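Local coordinates for bartonella effector protein (Bep) substrate of VirB T4SS (Bartonella sp. 1-1C, PDB 4PY3) that acts as a VirB-translocated, host-targeted effector whose N-terminal FIC domain, the part modelled here, is of a family that typically transfers AMP from ATP to proteins, at residues Cys37-Ala41 and Leu69-Phe74; Ile105-Gln109 and Asn150-Pro154. One frame throughout, in Å; residues are numbered along the deposited sequence.

Interaction 1: residues Cys37-Ala41 and Leu69-Phe74; sequences CEHYA and LFESTF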
loop_
_atom_site.group_PDB
_atom_site.type_symbol
_atom_site.label_atom_id
_atom_site.label_comp_id
_atom_site.label_asym_id
_atom_site.label_seq_id
_atom_site.Cartn_x
_atom_site.Cartn_y
_atom_site.Cartn_z
ATOM N N CYS A 37 -2.131 2.979 -16.065
ATOM C CA CYS A 37 -2.218 3.118 -14.631
ATOM C C CYS A 37 -0.967 3.789 -14.058
ATOM O O CYS A 37 -1.087 4.750 -13.295
ATOM C CB CYS A 37 -2.411 1.728 -14.032
ATOM S SG CYS A 37 -3.298 1.701 -12.483
ATOM N N GLU A 38 0.217 3.290 -14.431
ATOM C CA GLU A 38 1.498 3.901 -14.012
ATOM C C GLU A 38 1.553 5.360 -14.460
ATOM O O GLU A 38 2.031 6.223 -13.717
ATOM C CB GLU A 38 2.777 3.108 -14.490
ATOM C CG GLU A 38 3.320 2.220 -13.381
ATOM C CD GLU A 38 4.427 1.280 -13.826
ATOM O OE1 GLU A 38 4.786 1.288 -15.027
ATOM O OE2 GLU A 38 4.941 0.529 -12.962
ATOM N N HIS A 39 1.035 5.641 -15.655
ATOM C CA HIS A 39 1.031 7.002 -16.186
ATOM C C HIS A 39 0.278 7.986 -15.287
ATOM O O HIS A 39 0.837 9.000 -14.872
ATOM C CB HIS A 39 0.431 7.039 -17.593
ATOM C CG HIS A 39 0.399 8.407 -18.190
ATOM N ND1 HIS A 39 -0.741 9.182 -18.256
ATOM C CD2 HIS A 39 1.393 9.149 -18.727
ATOM C CE1 HIS A 39 -0.446 10.339 -18.824
ATOM N NE2 HIS A 39 0.842 10.344 -19.115
ATOM N N TYR A 40 -0.976 7.674 -14.972
ATOM C CA TYR A 40 -1.802 8.562 -14.145
ATOM C C TYR A 40 -1.297 8.674 -12.708
ATOM O O TYR A 40 -1.354 9.741 -12.115
ATOM C CB TYR A 40 -3.278 8.138 -14.182
ATOM C CG TYR A 40 -3.906 8.492 -15.506
ATOM C CD1 TYR A 40 -4.100 9.822 -15.862
ATOM C CD2 TYR A 40 -4.282 7.511 -16.412
ATOM C CE1 TYR A 40 -4.660 10.171 -17.075
ATOM C CE2 TYR A 40 -4.847 7.852 -17.627
ATOM C CZ TYR A 40 -5.034 9.183 -17.950
ATOM O OH TYR A 40 -5.589 9.531 -19.154
ATOM N N ALA A 41 -0.817 7.566 -12.160
ATOM C CA ALA A 41 -0.254 7.555 -10.818
ATOM C C ALA A 41 0.892 8.561 -10.708
ATOM O O ALA A 41 0.943 9.338 -9.761
ATOM C CB ALA A 41 0.224 6.162 -10.453
ATOM N N LEU A 69 -3.991 8.275 -6.511
ATOM C CA LEU A 69 -3.198 7.486 -7.441
ATOM C C LEU A 69 -4.055 6.799 -8.485
ATOM O O LEU A 69 -3.606 6.626 -9.610
ATOM C CB LEU A 69 -2.375 6.430 -6.707
ATOM C CG LEU A 69 -1.202 6.905 -5.833
ATOM C CD1 LEU A 69 -0.472 5.688 -5.290
ATOM C CD2 LEU A 69 -0.244 7.789 -6.604
ATOM N N PHE A 70 -5.282 6.425 -8.117
ATOM C CA PHE A 70 -6.103 5.563 -8.959
ATOM C C PHE A 70 -7.486 6.091 -9.372
ATOM O O PHE A 70 -8.191 5.403 -10.087
ATOM C CB PHE A 70 -6.258 4.209 -8.276
ATOM C CG PHE A 70 -4.955 3.498 -8.087
ATOM C CD1 PHE A 70 -4.268 3.000 -9.180
ATOM C CD2 PHE A 70 -4.419 3.323 -6.826
ATOM C CE1 PHE A 70 -3.046 2.358 -9.014
ATOM C CE2 PHE A 70 -3.208 2.686 -6.651
ATOM C CZ PHE A 70 -2.513 2.201 -7.746
ATOM N N GLU A 71 -7.845 7.311 -8.992
ATOM C CA GLU A 71 -9.181 7.847 -9.296
ATOM C C GLU A 71 -9.470 8.042 -10.781
ATOM O O GLU A 71 -10.640 8.134 -11.173
ATOM C CB GLU A 71 -9.461 9.148 -8.535
ATOM C CG GLU A 71 -8.557 10.326 -8.876
ATOM C CD GLU A 71 -8.595 11.453 -7.851
ATOM O OE1 GLU A 71 -9.249 11.310 -6.776
ATOM O OE2 GLU A 71 -7.960 12.501 -8.128
ATOM N N SER A 72 -8.426 8.129 -11.609
ATOM C CA SER A 72 -8.617 8.251 -13.058
ATOM C C SER A 72 -8.843 6.893 -13.728
ATOM O O SER A 72 -9.289 6.841 -14.878
ATOM C CB SER A 72 -7.430 8.947 -13.713
ATOM O OG SER A 72 -7.405 10.321 -13.392
ATOM N N THR A 73 -8.555 5.820 -12.992
ATOM C CA THR A 73 -8.567 4.465 -13.507
ATOM C C THR A 73 -9.615 3.565 -12.848
ATOM O O THR A 73 -10.318 2.841 -13.538
ATOM C CB THR A 73 -7.188 3.829 -13.323
ATOM O OG1 THR A 73 -6.235 4.571 -14.086
ATOM C CG2 THR A 73 -7.178 2.385 -13.790
ATOM N N PHE A 74 -9.721 3.600 -11.524
ATOM C CA PHE A 74 -10.654 2.725 -10.828
ATOM C C PHE A 74 -11.734 3.508 -10.112
ATOM O O PHE A 74 -11.435 4.408 -9.329
ATOM C CB PHE A 74 -9.925 1.835 -9.820
ATOM C CG PHE A 74 -8.950 0.886 -10.446
ATOM C CD1 PHE A 74 -9.361 0.005 -11.429
ATOM C CD2 PHE A 74 -7.613 0.869 -10.048
ATOM C CE1 PHE A 74 -8.467 -0.873 -12.008
ATOM C CE2 PHE A 74 -6.712 -0.017 -10.614
ATOM C CZ PHE A 74 -7.137 -0.883 -11.598
#
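Cys37 loses the largest area in this contact, 71 Å², because its SG enters a notch between two phenylalanines. Cys37 SG lies 3.5 Å from Phe70 CE1 and 4.7 Å from the Phe70 centroid, 85° off the normal, meeting the ring edge. With Phe74 the approach is longer and oblique: Cys37 SG is 5.2 Å from the Phe74 centroid, 52° off the normal. One helical turn later, Ala41 and Leu69 bring the backbones closest, with their CA atoms 4.5 Å apart. A methyl side chain leaves room for this: Ala41 CA is 3.7 Å from Leu69 O, and Ala41 CB touches Leu69 CD2 at 4.2 Å. Ser72 CB sits over the Tyr40 ring in a CH-pi contact, 4.2 Å from the centroid and 21° off the normal. Thr73 OG1 instead hydrogen-bonds His25. Phe70 also rests on Pro161 and Thr162. Sulfur-aromatic, Ala-Leu and CH-pi contacts together join helix 30-48 to the end of helix 59-70 and the following turn in the Fic fold, whose regular structure is nearly all helix.

Interaction 2: residues Ile105-Gln109 and Asn150-Pro154; sequences IFYVQ and NSIAP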
loop_
_atom_site.group_PDB
_atom_site.type_symbol
_atom_site.label_atom_id
_atom_site.label_comp_id
_atom_site.label_asym_id
_atom_site.label_seq_id
_atom_site.Cartn_x
_atom_site.Cartn_y
_atom_site.Cartn_z
ATOM N N ILE A 105 -0.738 -18.526 1.756
ATOM C CA ILE A 105 -1.194 -17.711 2.878
ATOM C C ILE A 105 -2.144 -16.606 2.386
ATOM O O ILE A 105 -2.096 -16.167 1.226
ATOM C CB ILE A 105 -0.011 -17.101 3.683
ATOM N N PHE A 106 -3.013 -16.168 3.286
ATOM C CA PHE A 106 -3.960 -15.111 2.990
ATOM C C PHE A 106 -3.552 -13.804 3.656
ATOM O O PHE A 106 -3.001 -13.806 4.753
ATOM C CB PHE A 106 -5.335 -15.507 3.499
ATOM C CG PHE A 106 -6.002 -16.576 2.690
ATOM C CD1 PHE A 106 -6.773 -16.243 1.600
ATOM C CD2 PHE A 106 -5.878 -17.916 3.040
ATOM C CE1 PHE A 106 -7.405 -17.232 0.854
ATOM C CE2 PHE A 106 -6.506 -18.911 2.296
ATOM C CZ PHE A 106 -7.272 -18.567 1.201
ATOM N N TYR A 107 -3.816 -12.691 2.976
ATOM C CA TYR A 107 -3.768 -11.391 3.616
ATOM C C TYR A 107 -4.893 -11.350 4.634
ATOM O O TYR A 107 -5.713 -12.257 4.694
ATOM C CB TYR A 107 -3.958 -10.264 2.608
ATOM C CG TYR A 107 -2.821 -10.103 1.637
ATOM C CD1 TYR A 107 -1.589 -9.597 2.049
ATOM C CD2 TYR A 107 -2.984 -10.438 0.288
ATOM C CE1 TYR A 107 -0.543 -9.441 1.156
ATOM C CE2 TYR A 107 -1.947 -10.280 -0.612
ATOM C CZ TYR A 107 -0.736 -9.785 -0.176
ATOM O OH TYR A 107 0.292 -9.642 -1.064
ATOM N N VAL A 108 -4.935 -10.297 5.430
ATOM C CA VAL A 108 -5.980 -10.144 6.437
ATOM C C VAL A 108 -7.369 -10.302 5.813
ATOM O O VAL A 108 -7.661 -9.730 4.757
ATOM C CB VAL A 108 -5.859 -8.778 7.145
ATOM C CG1 VAL A 108 -7.125 -8.429 7.905
ATOM C CG2 VAL A 108 -4.655 -8.774 8.089
ATOM N N GLN A 109 -8.207 -11.116 6.448
ATOM C CA GLN A 109 -9.586 -11.312 6.001
ATOM C C GLN A 109 -10.336 -9.992 6.012
ATOM O O GLN A 109 -10.097 -9.146 6.881
ATOM C CB GLN A 109 -10.325 -12.303 6.908
ATOM C CG GLN A 109 -9.769 -13.735 6.954
ATOM C CD GLN A 109 -10.861 -14.714 7.382
ATOM O OE1 GLN A 109 -11.684 -14.401 8.250
ATOM N NE2 GLN A 109 -10.898 -15.884 6.752
ATOM N N ASN A 150 1.570 -4.173 5.142
ATOM C CA ASN A 150 1.649 -5.025 3.972
ATOM C C ASN A 150 0.771 -6.268 4.098
ATOM O O ASN A 150 0.115 -6.675 3.133
ATOM C CB ASN A 150 3.079 -5.457 3.693
ATOM C CG ASN A 150 3.177 -6.268 2.417
ATOM O OD1 ASN A 150 3.017 -5.738 1.319
ATOM N ND2 ASN A 150 3.392 -7.564 2.554
ATOM N N SER A 151 0.727 -6.844 5.298
ATOM C CA SER A 151 -0.072 -8.051 5.538
ATOM C C SER A 151 -1.587 -7.783 5.557
ATOM O O SER A 151 -2.397 -8.704 5.374
ATOM C CB SER A 151 0.334 -8.698 6.859
ATOM O OG SER A 151 -0.117 -7.910 7.941
ATOM N N ILE A 152 -1.966 -6.526 5.754
ATOM C CA ILE A 152 -3.371 -6.124 5.709
ATOM C C ILE A 152 -3.894 -6.071 4.263
ATOM O O ILE A 152 -4.988 -6.547 3.973
ATOM C CB ILE A 152 -3.589 -4.752 6.362
ATOM C CG1 ILE A 152 -3.103 -4.790 7.822
ATOM C CG2 ILE A 152 -5.065 -4.352 6.289
ATOM C CD1 ILE A 152 -3.193 -3.470 8.557
ATOM N N ALA A 153 -3.108 -5.449 3.386
ATOM C CA ALA A 153 -3.460 -5.279 1.983
ATOM C C ALA A 153 -4.905 -4.811 1.856
ATOM O O ALA A 153 -5.741 -5.486 1.235
ATOM C CB ALA A 153 -3.243 -6.573 1.230
ATOM N N PRO A 154 -5.203 -3.630 2.426
ATOM C CA PRO A 154 -6.574 -3.158 2.533
ATOM C C PRO A 154 -7.311 -2.899 1.206
ATOM O O PRO A 154 -8.558 -2.885 1.204
ATOM C CB PRO A 154 -6.418 -1.863 3.309
ATOM C CG PRO A 154 -5.098 -1.346 2.869
ATOM C CD PRO A 154 -4.240 -2.566 2.738
#
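Tyr107 is the first residue of 105-109 to meet 150-154, and 78 Å² of it is covered there. Its CA-to-CB bond points toward the other segment, and the ring lies across the terminal turn of helix 135-152. Ala153 CB stands over one face of the Tyr107 ring, 3.7 Å from the centroid and 20° off the normal, which defines a CH-pi contact; the closest pair, Tyr107 CD1 and Ala153 CB, is 3.5 Å apart. Tyr107 CE1 is equally near Asn150 O, and Tyr107 CA approaches Ser151 O, each at 3.5 Å. Met196, from helix 185-197, also touches the tyrosine.

Val108 follows with the one hydrogen bond between the segments: Val108 N donates to Ser151 O at 3.0 Å, with an N-H...O angle of 159°. Val108 CG2 packs on Ile152, 3.8 Å from Ile152 CA and 4.3 Å from Ile152 CG1, and Asn116 touches both side chains.

A positive phi at Ala153 turns the chain out of the helix. Ala153-Pro154 opens the sequence aligning with the Fic motif HPFx(D/E)GNGR, with alanine where canonical enzymes carry the catalytic histidine. The chemistry of the contact itself implies a loop held to the helix end by one backbone hydrogen bond and apolar contacts, with Arg81 tying the two segments further by hydrogen bonds to the carbonyls of Val108, Ile152 and Ala153.

Overall arrangement
The centre of the chain lies between the two contacts, whose own centres are 22 Å apart and whose nearest atoms are about 10 Å apart. Both segments of interaction 1 precede those of interaction 2 in sequence. Interaction 1 joins helices 30-48 and 59-70, whereas interaction 2 sets the loop between strand 92-93 and helix 113-126 against the end of helix 135-152. No helix is shared by their segments, yet helix 159-173 touches both, through Pro161 and Thr162 at interaction 1 and Asn159 at interaction 2. One therefore packs helix 30-48, the first in the model, on the end of helix 59-70; the other lies at the start of the segment that corresponds to the Fic motif.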